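Local coordinates for chloromuconate cycloisomerase (Rhodococcus opacus, PDB 4M0X), which is a manganese-binding enzyme of the enolase superfamily, built from an N-terminal capping domain and a C-terminal domain related to the TIM barrel, at residues G60-V63 with E64-K67; A267-K271 with I272-G276; E363-R366 with K367-D371. All coordinates share one frame; numbering follows the deposited sequence.

Interaction 1. Residues G60-V63 with E64-K67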
ATOM      1  N   GLY A  60      27.294  20.482   5.411  1.00 32.36           N
ATOM      2  CA  GLY A  60      28.562  19.787   5.679  1.00 33.92           C
ATOM      3  C   GLY A  60      29.760  20.271   4.856  1.00 35.37           C
ATOM      4  O   GLY A  60      30.866  19.687   4.911  1.00 32.83           O
ATOM      5  N   GLU A  61      29.539  21.331   4.085  1.00 34.13           N
ATOM      6  CA  GLU A  61      30.596  21.919   3.288  1.00 33.81           C
ATOM      7  C   GLU A  61      30.962  23.231   3.959  1.00 32.13           C
ATOM      8  O   GLU A  61      30.105  23.836   4.617  1.00 29.99           O
ATOM      9  CB  GLU A  61      30.141  22.110   1.831  1.00 35.60           C
ATOM     10  CG  GLU A  61      29.710  20.803   1.162  1.00 40.86           C
ATOM     11  CD  GLU A  61      29.784  20.801  -0.369  1.00 46.06           C
ATOM     12  OE1 GLU A  61      30.903  20.970  -0.926  1.00 47.73           O
ATOM     13  OE2 GLU A  61      28.730  20.583  -1.023  1.00 45.07           O
ATOM     14  N   SER A  62      32.238  23.621   3.841  1.00 30.57           N
ATOM     15  CA  SER A  62      32.746  24.923   4.312  1.00 30.45           C
ATOM     16  C   SER A  62      33.646  25.577   3.269  1.00 32.09           C
ATOM     17  O   SER A  62      34.287  24.878   2.481  1.00 35.18           O
ATOM     18  CB  SER A  62      33.547  24.751   5.593  1.00 30.44           C
ATOM     19  OG  SER A  62      34.830  24.195   5.338  1.00 29.93           O
ATOM     20  N   VAL A  63      33.745  26.902   3.268  1.00 32.44           N
ATOM     21  CA  VAL A  63      34.640  27.532   2.289  1.00 34.13           C
ATOM     22  C   VAL A  63      36.075  26.971   2.348  1.00 34.33           C
ATOM     23  O   VAL A  63      36.721  26.839   1.317  1.00 34.55           O
ATOM     24  CB  VAL A  63      34.667  29.074   2.367  1.00 33.85           C
ATOM     25  CG1 VAL A  63      33.303  29.654   2.030  1.00 34.41           C
ATOM     26  CG2 VAL A  63      35.160  29.555   3.719  1.00 31.39           C
ATOM     27  N   GLU A  64      36.542  26.614   3.545  1.00 32.85           N
ATOM     28  CA  GLU A  64      37.907  26.149   3.730  1.00 32.06           C
ATOM     29  C   GLU A  64      38.077  24.788   3.091  1.00 31.01           C
ATOM     30  O   GLU A  64      39.046  24.568   2.390  1.00 32.99           O
ATOM     31  CB  GLU A  64      38.295  26.107   5.216  1.00 32.49           C
ATOM     32  CG  GLU A  64      38.442  27.469   5.892  1.00 33.12           C
ATOM     33  CD  GLU A  64      37.110  28.070   6.298  1.00 36.73           C
ATOM     34  OE1 GLU A  64      36.053  27.444   6.016  1.00 38.01           O
ATOM     35  OE2 GLU A  64      37.107  29.169   6.902  1.00 38.65           O
ATOM     36  N   THR A  65      37.123  23.890   3.300  1.00 29.46           N
ATOM     37  CA  THR A  65      37.225  22.541   2.749  1.00 27.94           C
ATOM     38  C   THR A  65      36.829  22.497   1.293  1.00 26.76           C
ATOM     39  O   THR A  65      37.286  21.613   0.544  1.00 26.12           O
ATOM     40  CB  THR A  65      36.370  21.526   3.503  1.00 28.16           C
ATOM     41  OG1 THR A  65      34.982  21.837   3.306  1.00 31.17           O
ATOM     42  CG2 THR A  65      36.712  21.540   4.965  1.00 28.38           C
ATOM     43  N   ILE A  66      35.991  23.449   0.882  1.00 25.15           N
ATOM     44  CA  ILE A  66      35.613  23.517  -0.532  1.00 23.94           C
ATOM     45  C   ILE A  66      36.859  23.760  -1.354  1.00 23.57           C
ATOM     46  O   ILE A  66      37.137  22.995  -2.285  1.00 23.84           O
ATOM     47  CB  ILE A  66      34.538  24.574  -0.843  1.00 22.07           C
ATOM     48  CG1 ILE A  66      33.151  24.061  -0.498  1.00 19.87           C
ATOM     49  CG2 ILE A  66      34.557  24.968  -2.310  1.00 21.23           C
ATOM     50  CD1 ILE A  66      32.228  25.218  -0.172  1.00 20.86           C
ATOM     51  N   LYS A  67      37.631  24.779  -0.979  1.00 23.15           N
ATOM     52  CA  LYS A  67      38.861  25.082  -1.702  1.00 24.09           C
ATOM     53  C   LYS A  67      39.692  23.807  -1.883  1.00 25.88           C
ATOM     54  O   LYS A  67      40.075  23.466  -3.000  1.00 26.04           O
ATOM     55  CB  LYS A  67      39.688  26.147  -0.996  1.00 23.43           C
ATOM     56  CG  LYS A  67      41.008  26.409  -1.700  1.00 24.79           C
ATOM     57  CD  LYS A  67      41.813  27.528  -1.056  1.00 25.20           C
ATOM     58  CE  LYS A  67      43.268  27.549  -1.525  1.00 23.72           C
ATOM     59  NZ  LYS A  67      43.417  27.873  -2.968  1.00 22.55           N
TER
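Ser62 and Thr65 meet where the loop after strand 45-51 turns into helix 63-74. Ser62 holds the N-cap position: its OG accepts from Thr65 N at 3.1 Å, with a nearly straight N-H...O angle of 163°. A chi1 of 75° sets this hydroxyl between the backbone N and carbonyl carbon of Ser62, facing the first helical turn. The carbonyl oxygen of the same serine is gripped twice: Ile66 N donates to Ser62 O over 2.7 Å, close to the line of the C=O bond, while Thr65 OG1 reaches Ser62 O from one side at 3.2 Å. One residue on, Lys67 N bonds to Val63 O at 3.2 Å.

This buried side is densely filled. Ile66 lays CG1 3.8 Å from Glu61 OE1, the two chains crossing at about a right angle, and packs on Val34 and Val102; Val102 N also holds the Glu61 carboxylate. The other side is looser and only partly exposed. Glu64 bends at chi2, leaning its CD on the buried Val63 (3.6 Å to CG2), and its oxygens go on to Arg370 and to Tyr73 of the second subunit. Lys67 leads away to Ala10 O and Asp71.

Chemically, the serine supplies an acceptor for an amide of the first turn that has no preceding helical carbonyl, and Glu64, an acid in that turn, is consistent with a favourable interaction with the helix dipole.

Interaction 2. Residues A267-K271 with I272-G276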
ATOM      1  N   ALA A 267       6.039  21.496  -2.619  1.00 23.88           N
ATOM      2  CA  ALA A 267       6.971  22.214  -3.480  1.00 22.71           C
ATOM      3  C   ALA A 267       8.458  21.881  -3.308  1.00 23.87           C
ATOM      4  O   ALA A 267       8.873  21.230  -2.354  1.00 23.88           O
ATOM      5  CB  ALA A 267       6.758  23.694  -3.342  1.00 20.83           C
ATOM      6  N   PHE A 268       9.255  22.339  -4.268  1.00 24.90           N
ATOM      7  CA  PHE A 268      10.703  22.298  -4.159  1.00 26.53           C
ATOM      8  C   PHE A 268      11.247  23.701  -4.008  1.00 28.80           C
ATOM      9  O   PHE A 268      10.758  24.632  -4.646  1.00 32.75           O
ATOM     10  CB  PHE A 268      11.335  21.615  -5.380  1.00 24.74           C
ATOM     11  CG  PHE A 268      10.996  20.154  -5.491  1.00 24.87           C
ATOM     12  CD1 PHE A 268      10.510  19.451  -4.395  1.00 25.22           C
ATOM     13  CD2 PHE A 268      11.186  19.477  -6.677  1.00 25.33           C
ATOM     14  CE1 PHE A 268      10.196  18.113  -4.495  1.00 26.50           C
ATOM     15  CE2 PHE A 268      10.922  18.128  -6.786  1.00 24.88           C
ATOM     16  CZ  PHE A 268      10.415  17.441  -5.695  1.00 27.28           C
ATOM     17  N   ALA A 269      12.240  23.863  -3.141  1.00 28.51           N
ATOM     18  CA  ALA A 269      13.061  25.058  -3.172  1.00 25.54           C
ATOM     19  C   ALA A 269      14.217  24.719  -4.106  1.00 24.27           C
ATOM     20  O   ALA A 269      14.992  23.815  -3.825  1.00 22.71           O
ATOM     21  CB  ALA A 269      13.560  25.378  -1.781  1.00 26.37           C
ATOM     22  N   ILE A 270      14.310  25.412  -5.234  1.00 23.23           N
ATOM     23  CA  ILE A 270      15.370  25.140  -6.189  1.00 22.12           C
ATOM     24  C   ILE A 270      16.572  26.065  -5.951  1.00 22.59           C
ATOM     25  O   ILE A 270      16.400  27.267  -5.728  1.00 23.22           O
ATOM     26  CB  ILE A 270      14.847  25.279  -7.625  1.00 21.70           C
ATOM     27  CG1 ILE A 270      13.589  24.420  -7.821  1.00 21.11           C
ATOM     28  CG2 ILE A 270      15.946  24.947  -8.632  1.00 21.60           C
ATOM     29  CD1 ILE A 270      13.827  22.923  -7.855  1.00 21.00           C
ATOM     30  N   LYS A 271      17.785  25.500  -5.981  1.00 22.48           N
ATOM     31  CA  LYS A 271      19.018  26.226  -5.634  1.00 22.48           C
ATOM     32  C   LYS A 271      20.145  25.486  -6.286  1.00 22.13           C
ATOM     33  O   LYS A 271      20.192  24.276  -6.154  1.00 22.14           O
ATOM     34  CB  LYS A 271      19.300  26.165  -4.138  1.00 22.28           C
ATOM     35  CG  LYS A 271      18.473  27.032  -3.217  1.00 21.26           C
ATOM     36  CD  LYS A 271      19.200  27.193  -1.880  1.00 21.27           C
ATOM     37  CE  LYS A 271      18.713  26.223  -0.815  1.00 20.85           C
ATOM     38  NZ  LYS A 271      17.878  26.903   0.216  1.00 20.58           N
ATOM     39  N   ILE A 272      21.062  26.197  -6.943  1.00 22.08           N
ATOM     40  CA  ILE A 272      22.168  25.555  -7.638  1.00 24.07           C
ATOM     41  C   ILE A 272      23.210  24.848  -6.741  1.00 24.47           C
ATOM     42  O   ILE A 272      23.430  23.647  -6.903  1.00 24.26           O
ATOM     43  CB  ILE A 272      22.829  26.490  -8.665  1.00 25.59           C
ATOM     44  CG1 ILE A 272      21.863  26.747  -9.803  1.00 25.15           C
ATOM     45  CG2 ILE A 272      24.088  25.860  -9.251  1.00 25.49           C
ATOM     46  CD1 ILE A 272      22.424  27.626 -10.890  1.00 25.13           C
ATOM     47  N   PRO A 273      23.833  25.572  -5.784  1.00 24.77           N
ATOM     48  CA  PRO A 273      24.911  24.991  -4.968  1.00 24.38           C
ATOM     49  C   PRO A 273      24.548  23.624  -4.390  1.00 24.34           C
ATOM     50  O   PRO A 273      25.268  22.649  -4.544  1.00 24.78           O
ATOM     51  CB  PRO A 273      25.053  25.995  -3.818  1.00 23.33           C
ATOM     52  CG  PRO A 273      24.521  27.265  -4.349  1.00 23.80           C
ATOM     53  CD  PRO A 273      23.374  26.851  -5.215  1.00 25.07           C
ATOM     54  N   LYS A 274      23.409  23.573  -3.734  1.00 24.81           N
ATOM     55  CA  LYS A 274      22.950  22.387  -3.055  1.00 25.74           C
ATOM     56  C   LYS A 274      22.678  21.164  -3.974  1.00 27.50           C
ATOM     57  O   LYS A 274      22.663  20.028  -3.491  1.00 28.54           O
ATOM     58  CB  LYS A 274      21.777  22.793  -2.154  1.00 24.97           C
ATOM     59  CG  LYS A 274      20.522  21.971  -2.198  1.00 25.79           C
ATOM     60  CD  LYS A 274      19.331  22.780  -2.677  1.00 25.59           C
ATOM     61  CE  LYS A 274      18.091  22.232  -1.984  1.00 24.88           C
ATOM     62  NZ  LYS A 274      16.783  22.660  -2.531  1.00 22.46           N
ATOM     63  N   SER A 275      22.504  21.402  -5.279  1.00 27.38           N
ATOM     64  CA  SER A 275      22.210  20.344  -6.267  1.00 26.56           C
ATOM     65  C   SER A 275      23.449  19.981  -7.014  1.00 26.76           C
ATOM     66  O   SER A 275      23.407  19.116  -7.895  1.00 26.21           O
ATOM     67  CB  SER A 275      21.225  20.801  -7.342  1.00 25.41           C
ATOM     68  OG  SER A 275      20.170  21.557  -6.802  1.00 30.56           O
ATOM     69  N   GLY A 276      24.537  20.681  -6.702  1.00 26.86           N
ATOM     70  CA  GLY A 276      25.805  20.509  -7.415  1.00 27.30           C
ATOM     71  C   GLY A 276      25.829  21.025  -8.844  1.00 27.02           C
ATOM     72  O   GLY A 276      26.550  20.477  -9.686  1.00 26.89           O
TER
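Lys274 carries the torsions that matter here: a chi1 of 132° and a chi2 of -118° bring its CD over Lys271 CB, and a further bend at chi3 sends CE and NZ back toward the strand. The two aliphatic chains cross at about a right angle, Lys274 CD lying 3.7 Å from Lys271 CB and 4.0 Å from Lys271 CE. Beyond the crossing Lys274 brings its NZ to the carbonyl oxygen of Ala269. The two ammonium groups end 5.2 Å apart, measured NZ to NZ, and both look to Asp247: Lys271 NZ makes a salt bridge to it and also bonds to Ala299 O, while Lys274 NZ has a long, weak ion pair.

Strand 267-270 is the sixth of the eight parallel barrel strands, and Lys271 sits just past its C-terminal end, the end where the enolase superfamily keeps its active site. Asp247 binds the manganese ion together with Asp196 and Glu222, and the Lys271 side chain comes within about 4 Å of the metal. The short, weakly bonded helix 272-275 then turns the chain. Ser275 OG donates to Lys271 O at 2.8 Å, and Gly276, with positive phi, closes the turn as a Schellman motif, Gly276 N bonding to Pro273 O at 3.0 Å. Pro273 sets its CD 3.7 Å from Lys271 C, and Ile272 faces helix 304-316.

Interaction 3. Residues E363-R366 with K367-D371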
ATOM      1  N   GLU A 363      40.305  43.766  -8.906  1.00 29.82           N
ATOM      2  CA  GLU A 363      40.756  44.555  -7.785  1.00 33.80           C
ATOM      3  C   GLU A 363      39.937  44.198  -6.556  1.00 33.16           C
ATOM      4  O   GLU A 363      40.502  43.969  -5.474  1.00 31.82           O
ATOM      5  CB  GLU A 363      40.697  46.062  -8.096  1.00 36.77           C
ATOM      6  CG  GLU A 363      40.994  46.981  -6.922  1.00 39.09           C
ATOM      7  CD  GLU A 363      42.324  46.714  -6.227  1.00 40.20           C
ATOM      8  OE1 GLU A 363      43.192  45.979  -6.766  1.00 36.71           O
ATOM      9  OE2 GLU A 363      42.495  47.264  -5.113  1.00 43.40           O
ATOM     10  N   ARG A 364      38.615  44.124  -6.724  1.00 32.22           N
ATOM     11  CA  ARG A 364      37.745  43.699  -5.620  1.00 29.79           C
ATOM     12  C   ARG A 364      38.060  42.277  -5.148  1.00 28.03           C
ATOM     13  O   ARG A 364      38.075  42.009  -3.942  1.00 27.42           O
ATOM     14  CB  ARG A 364      36.290  43.793  -6.025  1.00 29.18           C
ATOM     15  CG  ARG A 364      35.669  45.125  -5.770  1.00 29.21           C
ATOM     16  CD  ARG A 364      34.669  45.348  -6.864  1.00 30.71           C
ATOM     17  NE  ARG A 364      34.463  46.768  -7.081  1.00 32.35           N
ATOM     18  CZ  ARG A 364      33.346  47.388  -6.767  1.00 33.29           C
ATOM     19  NH1 ARG A 364      32.330  46.672  -6.278  1.00 37.01           N
ATOM     20  NH2 ARG A 364      33.226  48.695  -6.979  1.00 31.46           N
ATOM     21  N   LEU A 365      38.297  41.371  -6.094  1.00 26.36           N
ATOM     22  CA  LEU A 365      38.660  40.026  -5.732  1.00 27.22           C
ATOM     23  C   LEU A 365      39.902  40.068  -4.832  1.00 29.51           C
ATOM     24  O   LEU A 365      39.932  39.432  -3.767  1.00 32.76           O
ATOM     25  CB  LEU A 365      38.901  39.132  -6.956  1.00 25.53           C
ATOM     26  CG  LEU A 365      39.554  37.785  -6.577  1.00 25.05           C
ATOM     27  CD1 LEU A 365      38.683  36.956  -5.638  1.00 23.93           C
ATOM     28  CD2 LEU A 365      39.932  36.964  -7.798  1.00 25.38           C
ATOM     29  N   ARG A 366      40.912  40.826  -5.249  1.00 30.03           N
ATOM     30  CA  ARG A 366      42.169  40.877  -4.512  1.00 29.93           C
ATOM     31  C   ARG A 366      41.855  41.451  -3.160  1.00 29.34           C
ATOM     32  O   ARG A 366      42.224  40.864  -2.161  1.00 28.22           O
ATOM     33  CB  ARG A 366      43.190  41.743  -5.244  1.00 32.29           C
ATOM     34  CG  ARG A 366      44.516  41.896  -4.531  1.00 34.28           C
ATOM     35  CD  ARG A 366      45.351  42.993  -5.171  1.00 35.29           C
ATOM     36  NE  ARG A 366      44.841  44.334  -4.868  1.00 39.84           N
ATOM     37  CZ  ARG A 366      44.768  44.873  -3.645  1.00 40.17           C
ATOM     38  NH1 ARG A 366      45.148  44.184  -2.578  1.00 41.68           N
ATOM     39  NH2 ARG A 366      44.301  46.110  -3.484  1.00 36.43           N
ATOM     40  N   LYS A 367      41.110  42.567  -3.160  1.00 29.28           N
ATOM     41  CA  LYS A 367      40.793  43.365  -1.961  1.00 27.25           C
ATOM     42  C   LYS A 367      40.092  42.542  -0.927  1.00 26.82           C
ATOM     43  O   LYS A 367      40.387  42.687   0.258  1.00 28.62           O
ATOM     44  CB  LYS A 367      39.934  44.604  -2.289  1.00 26.96           C
ATOM     45  CG  LYS A 367      39.901  45.651  -1.185  1.00 27.08           C
ATOM     46  CD  LYS A 367      38.534  46.309  -0.989  1.00 25.93           C
ATOM     47  CE  LYS A 367      38.451  47.728  -1.536  1.00 25.09           C
ATOM     48  NZ  LYS A 367      37.430  48.483  -0.765  1.00 23.99           N
ATOM     49  N   TYR A 368      39.178  41.675  -1.364  1.00 26.51           N
ATOM     50  CA  TYR A 368      38.394  40.897  -0.424  1.00 26.16           C
ATOM     51  C   TYR A 368      38.799  39.441  -0.318  1.00 27.03           C
ATOM     52  O   TYR A 368      38.111  38.672   0.358  1.00 28.21           O
ATOM     53  CB  TYR A 368      36.899  41.027  -0.694  1.00 26.17           C
ATOM     54  CG  TYR A 368      36.331  42.415  -0.504  1.00 26.48           C
ATOM     55  CD1 TYR A 368      36.252  42.989   0.764  1.00 26.54           C
ATOM     56  CD2 TYR A 368      35.860  43.157  -1.599  1.00 26.78           C
ATOM     57  CE1 TYR A 368      35.717  44.259   0.949  1.00 27.19           C
ATOM     58  CE2 TYR A 368      35.319  44.431  -1.436  1.00 27.38           C
ATOM     59  CZ  TYR A 368      35.234  44.983  -0.158  1.00 28.96           C
ATOM     60  OH  TYR A 368      34.687  46.257   0.033  1.00 29.11           O
ATOM     61  N   SER A 369      39.919  39.054  -0.931  1.00 28.21           N
ATOM     62  CA  SER A 369      40.463  37.718  -0.677  1.00 30.95           C
ATOM     63  C   SER A 369      40.810  37.583   0.786  1.00 34.92           C
ATOM     64  O   SER A 369      41.243  38.544   1.420  1.00 36.77           O
ATOM     65  CB  SER A 369      41.698  37.453  -1.495  1.00 30.50           C
ATOM     66  OG  SER A 369      41.332  37.245  -2.844  1.00 34.49           O
ATOM     67  N   ARG A 370      40.594  36.395   1.334  1.00 37.54           N
ATOM     68  CA  ARG A 370      40.965  36.139   2.708  1.00 39.21           C
ATOM     69  C   ARG A 370      42.462  35.837   2.822  1.00 43.18           C
ATOM     70  O   ARG A 370      43.014  35.101   1.984  1.00 39.78           O
ATOM     71  CB  ARG A 370      40.153  34.979   3.252  1.00 37.91           C
ATOM     72  CG  ARG A 370      40.437  34.691   4.715  1.00 35.13           C
ATOM     73  CD  ARG A 370      39.931  33.311   5.057  1.00 34.84           C
ATOM     74  NE  ARG A 370      38.481  33.334   5.171  1.00 34.12           N
ATOM     75  CZ  ARG A 370      37.751  32.299   5.540  1.00 31.92           C
ATOM     76  NH1 ARG A 370      38.315  31.125   5.801  1.00 30.56           N
ATOM     77  NH2 ARG A 370      36.454  32.450   5.618  1.00 33.03           N
ATOM     78  N   ASP A 371      43.098  36.408   3.858  1.00 48.82           N
ATOM     79  CA  ASP A 371      44.526  36.174   4.169  1.00 53.83           C
ATOM     80  C   ASP A 371      44.771  34.717   4.549  1.00 54.31           C
ATOM     81  O   ASP A 371      45.552  34.025   3.905  1.00 54.83           O
ATOM     82  CB  ASP A 371      45.010  37.084   5.319  1.00 56.17           C
ATOM     83  CG  ASP A 371      45.285  38.524   4.873  1.00 59.57           C
ATOM     84  OD1 ASP A 371      45.907  38.727   3.808  1.00 56.60           O
ATOM     85  OD2 ASP A 371      44.888  39.462   5.602  1.00 59.15           O
TER
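The short C-terminal helix 362-368 and the tail that follows it are held together here by pairs three and four residues apart, among them Leu365 with Ser369 and Arg364 with Tyr368. Two regular helical bonds carry the backbone: Lys367 N to Glu363 O at 2.8 Å and Tyr368 N to Arg364 O, also 2.8 Å. At Ser369 the pattern changes. A chi1 of -73° keeps its hydroxyl beside its own backbone N and within range of Leu365 O, to which Ser369 OG donates at 2.8 Å from above the carbonyl plane. Ser369 N makes a weak bond to the same oxygen and a straighter but longer one, 3.2 Å, to Arg366 O, three residues back.

On the solvent side, Arg366 takes hold of Glu363 side-on. NE reaches OE1 at 3.0 Å, near the guanidinium plane, and NH2 meets OE2 at 2.7 Å, the two bonds forming one salt bridge; both carboxylate oxygens are met on their syn sides, and the two-point grip limits rotation of either group. Lys367 bends at chi2 and chi3, bringing its CD 3.6 Å above one face of the Tyr368 ring, displaced toward the rim. Tyr368 OH bonds to Asp334, which also pairs with Arg364.

Leu365 is the buried member, set against strands 5-17 and 27-40. A C-terminal segment that returns in this way to the sheet of the N-terminal domain is characteristic of the two-domain enolase-superfamily fold.

How the interactions relate
Along the chain the three contacts come in series: interaction 1 at the start of helix 63-74 in the N-terminal domain, interaction 2 in the barrel at the end of strand 267-270, and interaction 3 in the C-terminal helix and tail. Centres of interactions 1 and 2 lie about 18 Å apart, with nearest atoms about 5 Å apart but not touching. Interactions 1 and 3, also about 18 Å between centres, do touch: Glu64 OE2 and Arg370 NH1 form a salt bridge of 2.5 Å. The tail thus ties the chain's end to its first domain. Interactions 2 and 3 are farthest apart, about 28 Å between centres; only interaction 2 adjoins the manganese site.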